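Local coordinates for protein ribonuclease (Nicotiana glutinosa, PDB 1IYB) that probably cleaves RNA as a plant ribonuclease of the T2 family, and holds guanosine-5'-monophosphate in a guanine-binding site, at residues 14-18 with 19-23; 62-66 with 67-71; 123-127 with 128-132; 150-153 with 154-158. All coordinates share one frame; numbering follows the deposited sequence.

Contact 1. Residues 14-18 with 19-23; sequences VQQWP and GSYCD. With 5GP (guanosine-5'-monophosphate), chain C.
W17 O takes two backbone bonds where the chain leaves strand 10-16 and winds into the short helix 18-21, with W17 at its N-cap position. S20 N reaches this oxygen at 3.0 Å from above the carbonyl plane; Y21 N comes within the plane and is longer, 3.3 Å from W17 O. C22 N then bonds P18 O at 3.0 Å, closing the last turn.

CG of W17 stands anti to the backbone N (chi1 177°), which packs the ring beneath the turn: G19 N sits 3.3 Å above the plane of the W17 ring, P18 CD is over a face as well, and S20 OG lies at the ring edge. A side chain on G19 would run into W17 NE1. NE1 itself bonds P206 O, and S20 OG bonds L174 O. With an alanine at W17 the turn would probably lose the surface under G19, and P206 O its indole donor.

Within this contact, Q16 and Y21 meet the base. Q16 OE1 accepts from guanine N1 at 2.8 Å and from guanine N2 at 3.2 Å, while Q16 NE2 gives an almost straight bond (173°) to O6 at 3.1 Å. The base spreads over one face of the Y21 ring, with Y21 CE1 3.5 Å from N1. This amide on the Watson-Crick edge beside a tyrosine face is part of the guanine-binding site, which L83 and other residues complete.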
loop_
_atom_site.group_PDB
_atom_site.type_symbol
_atom_site.label_atom_id
_atom_site.label_comp_id
_atom_site.label_asym_id
_atom_site.label_seq_id
_atom_site.Cartn_x
_atom_site.Cartn_y
_atom_site.Cartn_z
ATOM N N VAL A 14 -5.973 16.103 2.647
ATOM C CA VAL A 14 -5.039 16.114 3.768
ATOM C C VAL A 14 -3.981 17.207 3.741
ATOM O O VAL A 14 -3.293 17.391 2.739
ATOM C CB VAL A 14 -4.321 14.744 3.841
ATOM C CG1 VAL A 14 -3.483 14.647 5.107
ATOM C CG2 VAL A 14 -5.351 13.622 3.781
ATOM N N GLN A 15 -3.859 17.921 4.857
ATOM C CA GLN A 15 -2.867 18.983 5.004
ATOM C C GLN A 15 -1.955 18.661 6.185
ATOM O O GLN A 15 -2.405 18.114 7.196
ATOM C CB GLN A 15 -3.548 20.333 5.235
ATOM C CG GLN A 15 -4.350 20.824 4.048
ATOM C CD GLN A 15 -4.832 22.248 4.240
ATOM O OE1 GLN A 15 -4.026 23.179 4.309
ATOM N NE2 GLN A 15 -6.145 22.425 4.339
ATOM N N GLN A 16 -0.674 18.998 6.049
ATOM C CA GLN A 16 0.311 18.728 7.091
ATOM C C GLN A 16 0.868 20.009 7.695
ATOM O O GLN A 16 0.986 21.031 7.013
ATOM C CB GLN A 16 1.477 17.906 6.515
ATOM C CG GLN A 16 2.222 18.602 5.367
ATOM C CD GLN A 16 3.485 17.865 4.927
ATOM O OE1 GLN A 16 3.769 16.757 5.387
ATOM N NE2 GLN A 16 4.247 18.481 4.027
ATOM N N TRP A 17 1.203 19.949 8.982
ATOM C CA TRP A 17 1.790 21.091 9.666
ATOM C C TRP A 17 3.306 20.904 9.623
ATOM O O TRP A 17 3.836 19.963 10.206
ATOM C CB TRP A 17 1.321 21.164 11.122
ATOM C CG TRP A 17 1.974 22.293 11.848
ATOM C CD1 TRP A 17 2.805 22.205 12.933
ATOM C CD2 TRP A 17 1.917 23.679 11.496
ATOM N NE1 TRP A 17 3.273 23.453 13.270
ATOM C CE2 TRP A 17 2.744 24.376 12.406
ATOM C CE3 TRP A 17 1.249 24.402 10.496
ATOM C CZ2 TRP A 17 2.923 25.763 12.344
ATOM C CZ3 TRP A 17 1.427 25.782 10.433
ATOM C CH2 TRP A 17 2.261 26.448 11.355
ATOM N N PRO A 18 4.021 21.795 8.922
ATOM C CA PRO A 18 5.479 21.661 8.837
ATOM C C PRO A 18 6.209 21.592 10.178
ATOM O O PRO A 18 7.213 20.888 10.308
ATOM C CB PRO A 18 5.894 22.866 7.985
ATOM C CG PRO A 18 4.781 23.851 8.189
ATOM C CD PRO A 18 3.556 22.977 8.175
ATOM N N GLY A 19 5.703 22.308 11.175
ATOM C CA GLY A 19 6.344 22.282 12.479
ATOM C C GLY A 19 6.356 20.904 13.122
ATOM O O GLY A 19 7.221 20.606 13.947
ATOM N N SER A 20 5.399 20.058 12.749
ATOM C CA SER A 20 5.306 18.711 13.303
ATOM C C SER A 20 6.004 17.667 12.441
ATOM O O SER A 20 6.298 16.562 12.896
ATOM C CB SER A 20 3.840 18.324 13.499
ATOM O OG SER A 20 3.267 19.089 14.546
ATOM N N TYR A 21 6.250 18.003 11.183
ATOM C CA TYR A 21 6.943 17.073 10.305
ATOM C C TYR A 21 8.443 17.221 10.544
ATOM O O TYR A 21 9.209 16.273 10.372
ATOM C CB TYR A 21 6.647 17.388 8.836
ATOM C CG TYR A 21 7.230 16.378 7.867
ATOM C CD1 TYR A 21 6.510 15.245 7.497
ATOM C CD2 TYR A 21 8.508 16.549 7.333
ATOM C CE1 TYR A 21 7.044 14.306 6.616
ATOM C CE2 TYR A 21 9.054 15.613 6.451
ATOM C CZ TYR A 21 8.313 14.498 6.098
ATOM O OH TYR A 21 8.826 13.583 5.210
ATOM N N CYS A 22 8.845 18.414 10.969
ATOM C CA CYS A 22 10.254 18.732 11.175
ATOM C C CYS A 22 10.857 18.680 12.575
ATOM O O CYS A 22 12.040 18.981 12.736
ATOM C CB CYS A 22 10.534 20.113 10.592
ATOM S SG CYS A 22 10.602 20.176 8.775
ATOM N N ASP A 23 10.079 18.304 13.585
ATOM C CA ASP A 23 10.623 18.264 14.939
ATOM C C ASP A 23 10.661 16.868 15.555
ATOM O O ASP A 23 10.628 16.724 16.779
ATOM C CB ASP A 23 9.831 19.212 15.843
ATOM C CG ASP A 23 8.409 18.747 16.065
ATOM O OD1 ASP A 23 7.970 17.833 15.340
ATOM O OD2 ASP A 23 7.730 19.300 16.956
HETATM P P 5GP C . 0.959 9.075 1.175
HETATM O O1P 5GP C . 0.318 7.770 0.991
HETATM O O2P 5GP C . 0.397 10.127 0.239
HETATM O O3P 5GP C . 0.845 9.536 2.669
HETATM O "O5'" 5GP C . 2.574 9.038 0.906
HETATM C "C5'" 5GP C . 3.434 10.200 1.204
HETATM C "C4'" 5GP C . 4.933 9.986 0.884
HETATM O "O4'" 5GP C . 5.395 11.231 0.192
HETATM C "C3'" 5GP C . 5.937 9.839 2.024
HETATM O "O3'" 5GP C . 6.066 8.511 2.508
HETATM C "C2'" 5GP C . 7.262 10.343 1.442
HETATM O "O2'" 5GP C . 7.992 9.300 0.762
HETATM C "C1'" 5GP C . 6.812 11.451 0.503
HETATM N N9 5GP C . 7.072 12.879 0.870
HETATM C C8 5GP C . 7.871 13.814 0.251
HETATM N N7 5GP C . 7.814 15.030 0.753
HETATM C C5 5GP C . 6.888 14.871 1.804
HETATM C C6 5GP C . 6.406 15.855 2.729
HETATM O O6 5GP C . 6.704 17.042 2.798
HETATM N N1 5GP C . 5.468 15.292 3.650
HETATM C C2 5GP C . 5.075 13.955 3.642
HETATM N N2 5GP C . 4.180 13.640 4.602
HETATM N N3 5GP C . 5.524 13.030 2.774
HETATM C C4 5GP C . 6.431 13.561 1.883
#

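Contact 2. Residues 62-66 with 67-71; sequences SPYDQ and SQVSD
D65 and S67 make the tight part of this turn. With chi1 at -177° the D65 carboxylate points away from its own amide nitrogen and swings forward over the next residues. There D65 OD2 receives S67 OG at 2.7 Å and S67 N at 3.3 Å, both arriving from the same face of the carboxylate. Two backbone bonds finish the coil: Q68 N to D65 O at 2.9 Å, and V69 N to Q66 O at 3.0 Å. A leucine in place of D65 would probably leave the hydroxyl and amide of S67 without their shared acceptor.

V69 CG2 packs 3.3 Å from Q66 O but only loosely on Y64 OH, 4.0 Å from V69 CG2, although V69 is buried and also rests on F115. Q66 NE2 bonds S91 OG, and only weakly reaches Y64 OH at the edge of the tyrosine ring. Q68 and S70 form the solvent side, S70 OG having no more than a weak bond to S67 O; the S67 hydroxyl, though exposed, is tight. The side-chain bond from S67 N to D65 is an Asx turn, leading straight into a 3-10 turn in the loop ahead of helix 73-79.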
loop_
_atom_site.group_PDB
_atom_site.type_symbol
_atom_site.label_atom_id
_atom_site.label_comp_id
_atom_site.label_asym_id
_atom_site.label_seq_id
_atom_site.Cartn_x
_atom_site.Cartn_y
_atom_site.Cartn_z
ATOM N N SER A 62 -0.461 5.858 -16.526
ATOM C CA SER A 62 -0.794 7.267 -16.391
ATOM C C SER A 62 0.260 7.906 -15.492
ATOM O O SER A 62 -0.039 8.369 -14.392
ATOM C CB SER A 62 -2.179 7.435 -15.774
ATOM O OG SER A 62 -2.466 8.803 -15.545
ATOM N N PRO A 63 1.518 7.929 -15.948
ATOM C CA PRO A 63 2.594 8.520 -15.150
ATOM C C PRO A 63 2.459 10.032 -15.001
ATOM O O PRO A 63 1.857 10.697 -15.840
ATOM C CB PRO A 63 3.849 8.120 -15.923
ATOM C CG PRO A 63 3.377 8.129 -17.330
ATOM C CD PRO A 63 2.030 7.443 -17.243
ATOM N N TYR A 64 3.011 10.563 -13.913
ATOM C CA TYR A 64 2.978 11.998 -13.661
ATOM C C TYR A 64 3.639 12.717 -14.838
ATOM O O TYR A 64 4.693 12.292 -15.319
ATOM C CB TYR A 64 3.734 12.309 -12.367
ATOM C CG TYR A 64 3.883 13.781 -12.055
ATOM C CD1 TYR A 64 2.773 14.572 -11.749
ATOM C CD2 TYR A 64 5.141 14.383 -12.048
ATOM C CE1 TYR A 64 2.915 15.925 -11.440
ATOM C CE2 TYR A 64 5.294 15.733 -11.741
ATOM C CZ TYR A 64 4.180 16.497 -11.437
ATOM O OH TYR A 64 4.329 17.828 -11.115
ATOM N N ASP A 65 3.010 13.796 -15.294
ATOM C CA ASP A 65 3.517 14.594 -16.414
ATOM C C ASP A 65 3.431 16.063 -16.004
ATOM O O ASP A 65 2.401 16.710 -16.198
ATOM C CB ASP A 65 2.658 14.344 -17.658
ATOM C CG ASP A 65 3.164 15.088 -18.881
ATOM O OD1 ASP A 65 2.505 14.997 -19.941
ATOM O OD2 ASP A 65 4.214 15.758 -18.787
ATOM N N GLN A 66 4.514 16.590 -15.441
ATOM C CA GLN A 66 4.509 17.970 -14.976
ATOM C C GLN A 66 4.134 19.005 -16.036
ATOM O O GLN A 66 3.634 20.076 -15.703
ATOM C CB GLN A 66 5.855 18.324 -14.332
ATOM C CG GLN A 66 5.889 19.721 -13.716
ATOM C CD GLN A 66 6.873 19.849 -12.564
ATOM O OE1 GLN A 66 7.566 20.861 -12.438
ATOM N NE2 GLN A 66 6.924 18.837 -11.706
ATOM N N SER A 67 4.351 18.694 -17.310
ATOM C CA SER A 67 4.003 19.647 -18.360
ATOM C C SER A 67 2.496 19.927 -18.390
ATOM O O SER A 67 2.066 20.997 -18.820
ATOM C CB SER A 67 4.465 19.139 -19.731
ATOM O OG SER A 67 3.719 18.008 -20.143
ATOM N N GLN A 68 1.698 18.970 -17.918
ATOM C CA GLN A 68 0.245 19.124 -17.897
ATOM C C GLN A 68 -0.244 20.062 -16.797
ATOM O O GLN A 68 -1.412 20.442 -16.783
ATOM C CB GLN A 68 -0.439 17.758 -17.742
ATOM C CG GLN A 68 -0.049 16.753 -18.815
ATOM C CD GLN A 68 -0.905 15.502 -18.796
ATOM O OE1 GLN A 68 -0.542 14.481 -19.384
ATOM N NE2 GLN A 68 -2.051 15.575 -18.131
ATOM N N VAL A 69 0.642 20.433 -15.878
ATOM C CA VAL A 69 0.268 21.333 -14.788
ATOM C C VAL A 69 1.242 22.501 -14.650
ATOM O O VAL A 69 1.339 23.117 -13.588
ATOM C CB VAL A 69 0.211 20.586 -13.435
ATOM C CG1 VAL A 69 -0.853 19.497 -13.486
ATOM C CG2 VAL A 69 1.565 19.990 -13.110
ATOM N N SER A 70 1.951 22.814 -15.729
ATOM C CA SER A 70 2.922 23.903 -15.710
ATOM C C SER A 70 2.343 25.232 -15.214
ATOM O O SER A 70 3.034 26.000 -14.545
ATOM C CB SER A 70 3.525 24.085 -17.106
ATOM O OG SER A 70 2.508 24.308 -18.062
ATOM N N ASP A 71 1.080 25.496 -15.530
ATOM C CA ASP A 71 0.427 26.736 -15.121
ATOM C C ASP A 71 0.051 26.750 -13.640
ATOM O O ASP A 71 -0.414 27.768 -13.121
ATOM C CB ASP A 71 -0.832 26.955 -15.952
ATOM C CG ASP A 71 -1.839 25.840 -15.770
ATOM O OD1 ASP A 71 -1.509 24.679 -16.102
ATOM O OD2 ASP A 71 -2.952 26.122 -15.287
#

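Contact 3. Residues 123-127 with 128-132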
loop_
_atom_site.group_PDB
_atom_site.type_symbol
_atom_site.label_atom_id
_atom_site.label_comp_id
_atom_site.label_asym_id
_atom_site.label_seq_id
_atom_site.Cartn_x
_atom_site.Cartn_y
_atom_site.Cartn_z
ATOM N N ASN A 123 -6.959 26.852 -0.712
ATOM C CA ASN A 123 -7.322 28.256 -0.557
ATOM C C ASN A 123 -8.655 28.387 0.174
ATOM O O ASN A 123 -8.875 29.347 0.909
ATOM C CB ASN A 123 -7.406 28.923 -1.930
ATOM C CG ASN A 123 -7.800 30.386 -1.849
ATOM O OD1 ASN A 123 -7.069 31.211 -1.300
ATOM N ND2 ASN A 123 -8.962 30.715 -2.401
ATOM N N GLN A 124 -9.536 27.414 -0.035
ATOM C CA GLN A 124 -10.859 27.383 0.586
ATOM C C GLN A 124 -10.784 27.074 2.080
ATOM O O GLN A 124 -11.583 27.575 2.874
ATOM C CB GLN A 124 -11.712 26.311 -0.101
ATOM C CG GLN A 124 -13.136 26.161 0.429
ATOM C CD GLN A 124 -13.784 24.848 0.002
ATOM O OE1 GLN A 124 -13.542 24.346 -1.098
ATOM N NE2 GLN A 124 -14.624 24.295 0.871
ATOM N N ILE A 125 -9.810 26.252 2.454
ATOM C CA ILE A 125 -9.646 25.829 3.839
ATOM C C ILE A 125 -8.292 26.236 4.416
ATOM O O ILE A 125 -7.357 25.432 4.455
ATOM C CB ILE A 125 -9.803 24.299 3.932
ATOM C CG1 ILE A 125 -11.107 23.884 3.245
ATOM C CG2 ILE A 125 -9.793 23.852 5.386
ATOM C CD1 ILE A 125 -11.266 22.399 3.072
ATOM N N ASN A 126 -8.192 27.488 4.856
ATOM C CA ASN A 126 -6.953 28.000 5.441
ATOM C C ASN A 126 -6.977 27.637 6.920
ATOM O O ASN A 126 -7.539 28.362 7.744
ATOM C CB ASN A 126 -6.878 29.518 5.284
ATOM C CG ASN A 126 -5.507 30.071 5.631
ATOM O OD1 ASN A 126 -4.874 29.634 6.588
ATOM N ND2 ASN A 126 -5.050 31.050 4.856
ATOM N N LEU A 127 -6.360 26.510 7.249
ATOM C CA LEU A 127 -6.340 26.014 8.616
ATOM C C LEU A 127 -5.628 26.907 9.620
ATOM O O LEU A 127 -6.094 27.063 10.746
ATOM C CB LEU A 127 -5.730 24.616 8.639
ATOM C CG LEU A 127 -6.545 23.584 7.861
ATOM C CD1 LEU A 127 -5.739 22.303 7.714
ATOM C CD2 LEU A 127 -7.863 23.323 8.580
ATOM N N LEU A 128 -4.503 27.493 9.228
ATOM C CA LEU A 128 -3.781 28.360 10.149
ATOM C C LEU A 128 -4.662 29.535 10.554
ATOM O O LEU A 128 -4.766 29.860 11.735
ATOM C CB LEU A 128 -2.491 28.882 9.514
ATOM C CG LEU A 128 -1.665 29.808 10.416
ATOM C CD1 LEU A 128 -1.128 29.023 11.600
ATOM C CD2 LEU A 128 -0.522 30.422 9.621
ATOM N N GLU A 129 -5.306 30.167 9.578
ATOM C CA GLU A 129 -6.166 31.308 9.874
ATOM C C GLU A 129 -7.395 30.929 10.685
ATOM O O GLU A 129 -7.830 31.689 11.547
ATOM C CB GLU A 129 -6.578 32.019 8.586
ATOM C CG GLU A 129 -5.443 32.834 7.977
ATOM C CD GLU A 129 -5.897 33.693 6.815
ATOM O OE1 GLU A 129 -6.334 33.128 5.796
ATOM O OE2 GLU A 129 -5.817 34.937 6.923
ATOM N N ILE A 130 -7.958 29.759 10.410
ATOM C CA ILE A 130 -9.124 29.295 11.149
ATOM C C ILE A 130 -8.734 29.076 12.606
ATOM O O ILE A 130 -9.421 29.531 13.521
ATOM C CB ILE A 130 -9.662 27.960 10.580
ATOM C CG1 ILE A 130 -10.304 28.192 9.211
ATOM C CG2 ILE A 130 -10.658 27.339 11.555
ATOM C CD1 ILE A 130 -10.610 26.909 8.465
ATOM N N LEU A 131 -7.618 28.389 12.820
ATOM C CA LEU A 131 -7.174 28.102 14.171
ATOM C C LEU A 131 -6.758 29.351 14.933
ATOM O O LEU A 131 -7.149 29.533 16.086
ATOM C CB LEU A 131 -6.041 27.070 14.145
ATOM C CG LEU A 131 -6.527 25.683 13.693
ATOM C CD1 LEU A 131 -5.352 24.726 13.551
ATOM C CD2 LEU A 131 -7.543 25.145 14.695
ATOM N N GLN A 132 -5.988 30.228 14.299
ATOM C CA GLN A 132 -5.569 31.433 15.000
ATOM C C GLN A 132 -6.766 32.340 15.271
ATOM O O GLN A 132 -6.759 33.117 16.230
ATOM C CB GLN A 132 -4.468 32.152 14.209
ATOM C CG GLN A 132 -3.175 31.331 14.154
ATOM C CD GLN A 132 -1.953 32.130 13.738
ATOM O OE1 GLN A 132 -1.834 32.563 12.592
ATOM N NE2 GLN A 132 -1.033 32.333 14.677
#
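L131 N and L127 O form the shortest sound polar bond of the junction, 2.9 Å and nearly straight. It belongs to the first turn of helix 127-133. I130 N makes the bond before it, meeting N126 O at 3.0 Å in the carbonyl plane.

N126 stands at the N-cap position. A chi1 of -169° turns its amide away from its own N-H and carries it forward beneath the opening turn. N126 OD1 then accepts from E129 N at 3.1 Å, the N-H pointing almost straight at the oxygen (168°) but coming from above the amide plane. This gives a side-chain acceptor to an amide that has no preceding helical turn to supply one. E129 returns across the cap: its CB is 3.5 Å from N126 OD1, and its extended chain brings the carboxylate over beside the N126 amide, the two planes turned 50° apart. Lying at the start of a helix, that negative charge would probably be favoured by the helix dipole.

Apolar groups flank the cap. I125, just before N126, sends CG2 to I130 CD1 at 4.4 Å, a rather open hydrophobic staple. Nearer still, I130 CG1 lies 3.1 Å from N126 O, and so closes over the carbonyl that its own amide bonds.

The bend joins helix 111-124 to helix 127-133. I125 and L127 lean on I179 and I177 of strand 172-182, while L127 and I130 meet I152 of helix 145-156.

Contact 4. Residues 150-153 with 154-158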
loop_
_atom_site.group_PDB
_atom_site.type_symbol
_atom_site.label_atom_id
_atom_site.label_comp_id
_atom_site.label_asym_id
_atom_site.label_seq_id
_atom_site.Cartn_x
_atom_site.Cartn_y
_atom_site.Cartn_z
ATOM N N ASN A 150 -13.573 21.600 16.824
ATOM C CA ASN A 150 -14.712 22.507 16.810
ATOM C C ASN A 150 -14.446 23.874 16.197
ATOM O O ASN A 150 -15.349 24.478 15.621
ATOM C CB ASN A 150 -15.286 22.637 18.224
ATOM C CG ASN A 150 -15.842 21.317 18.740
ATOM O OD1 ASN A 150 -16.291 20.476 17.958
ATOM N ND2 ASN A 150 -15.828 21.135 20.055
ATOM N N ALA A 151 -13.214 24.361 16.304
ATOM C CA ALA A 151 -12.874 25.645 15.709
ATOM C C ALA A 151 -13.013 25.493 14.195
ATOM O O ALA A 151 -13.532 26.371 13.509
ATOM C CB ALA A 151 -11.446 26.032 16.071
ATOM N N ILE A 152 -12.552 24.357 13.681
ATOM C CA ILE A 152 -12.630 24.090 12.251
ATOM C C ILE A 152 -14.071 23.840 11.807
ATOM O O ILE A 152 -14.504 24.350 10.775
ATOM C CB ILE A 152 -11.736 22.888 11.882
ATOM C CG1 ILE A 152 -10.269 23.264 12.130
ATOM C CG2 ILE A 152 -11.960 22.488 10.427
ATOM C CD1 ILE A 152 -9.325 22.083 12.118
ATOM N N ARG A 153 -14.816 23.073 12.595
ATOM C CA ARG A 153 -16.203 22.786 12.253
ATOM C C ARG A 153 -17.031 24.067 12.178
ATOM O O ARG A 153 -17.836 24.242 11.266
ATOM C CB ARG A 153 -16.822 21.834 13.276
ATOM C CG ARG A 153 -18.243 21.427 12.925
ATOM C CD ARG A 153 -18.816 20.466 13.948
ATOM N NE ARG A 153 -18.909 21.068 15.274
ATOM C CZ ARG A 153 -19.395 20.443 16.342
ATOM N NH1 ARG A 153 -19.835 19.194 16.240
ATOM N NH2 ARG A 153 -19.441 21.067 17.513
ATOM N N SER A 154 -16.836 24.966 13.138
ATOM C CA SER A 154 -17.581 26.219 13.148
ATOM C C SER A 154 -17.250 27.073 11.928
ATOM O O SER A 154 -18.100 27.813 11.428
ATOM C CB SER A 154 -17.270 27.016 14.419
ATOM O OG SER A 154 -17.703 26.322 15.573
ATOM N N ALA A 155 -16.016 26.964 11.450
ATOM C CA ALA A 155 -15.569 27.746 10.307
ATOM C C ALA A 155 -16.008 27.226 8.944
ATOM O O ALA A 155 -16.552 27.982 8.140
ATOM C CB ALA A 155 -14.048 27.883 10.340
ATOM N N ILE A 156 -15.773 25.945 8.675
ATOM C CA ILE A 156 -16.127 25.384 7.377
ATOM C C ILE A 156 -17.448 24.624 7.344
ATOM O O ILE A 156 -17.951 24.303 6.266
ATOM C CB ILE A 156 -15.004 24.464 6.846
ATOM C CG1 ILE A 156 -14.923 23.185 7.679
ATOM C CG2 ILE A 156 -13.675 25.203 6.892
ATOM C CD1 ILE A 156 -13.906 22.190 7.158
ATOM N N GLY A 157 -18.002 24.327 8.517
ATOM C CA GLY A 157 -19.277 23.632 8.570
ATOM C C GLY A 157 -19.235 22.116 8.568
ATOM O O GLY A 157 -20.284 21.465 8.498
ATOM N N TYR A 158 -18.034 21.548 8.643
ATOM C CA TYR A 158 -17.855 20.098 8.652
ATOM C C TYR A 158 -16.820 19.699 9.700
ATOM O O TYR A 158 -15.893 20.457 9.984
ATOM C CB TYR A 158 -17.411 19.605 7.268
ATOM C CG TYR A 158 -18.424 19.877 6.183
ATOM C CD1 TYR A 158 -18.521 21.136 5.590
ATOM C CD2 TYR A 158 -19.328 18.892 5.791
ATOM C CE1 TYR A 158 -19.498 21.409 4.635
ATOM C CE2 TYR A 158 -20.306 19.152 4.840
ATOM C CZ TYR A 158 -20.387 20.413 4.268
ATOM O OH TYR A 158 -21.373 20.679 3.344
HETATM O O HOH W 1 -18.317 23.718 16.179
#
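The last turns of helix 145-156 and the glycine that ends them make up this contact, with I152 packing on I156 one turn on. S154 N bonds N150 O at 2.9 Å. A155 N bonds A151 O and only weakly I152 O. I152 O is met by I156 N at 2.9 Å, nearly along the C=O axis (169°). The final bond, G157 N to R153 O at 2.8 Å, is more bent.

I152 and I156 lie side by side and point the same way, I152 CG2 touching I156 CD1 at 3.8 Å. For I156, chi1 of 70° puts CG1 between the backbone nitrogen and the carbonyl carbon, close against I152 O at 3.3 Å. The two form the apolar side of this turn, and both rest on I130 of helix 127-133.

The opposite character appears around R153. Its chain, bent at chi3, carries the guanidinium past N150, whose OD1 sits 3.2 Å above one face of the R153 group. One water lies at the edge of that group: it accepts from R153 NE at 2.9 Å and donates to S154 OG, so that arginine and serine are bridged on the solvent side.

Beyond I156 the chain turns out of the helix. G157 takes a positive phi (89°), where a side chain would be jammed against the carbonyl oxygen of I156, and Y158 O then comes back to R153 CA in a CH...O contact. Such a left-handed glycine just past the last helical residue is a common C-terminal helix stop.

Overall arrangement
Contacts 1, 3 and 4 form a chain of touching elements, while contact 2 stands apart. Contact 1 supplies Q16 and Y21 to the guanine pocket, and reaches contact 3 through a probable hydrogen bond of Q15 NE2 to I125 O (3.2 Å). Contact 3 passes on to contact 4, where I130 CG2 packs against A155 CB at 3.6 Å; their centres are about 10 Å apart. Contacts 1 and 4 do not touch, their nearest atoms lying about 8 Å apart. Contact 2 lies across the chain's centre from contact 4, about 34 Å between centres. Neither contact 2 nor contact 3 reaches the nucleotide: the Y64 and L127 side chains are about 12 and 14 Å from it.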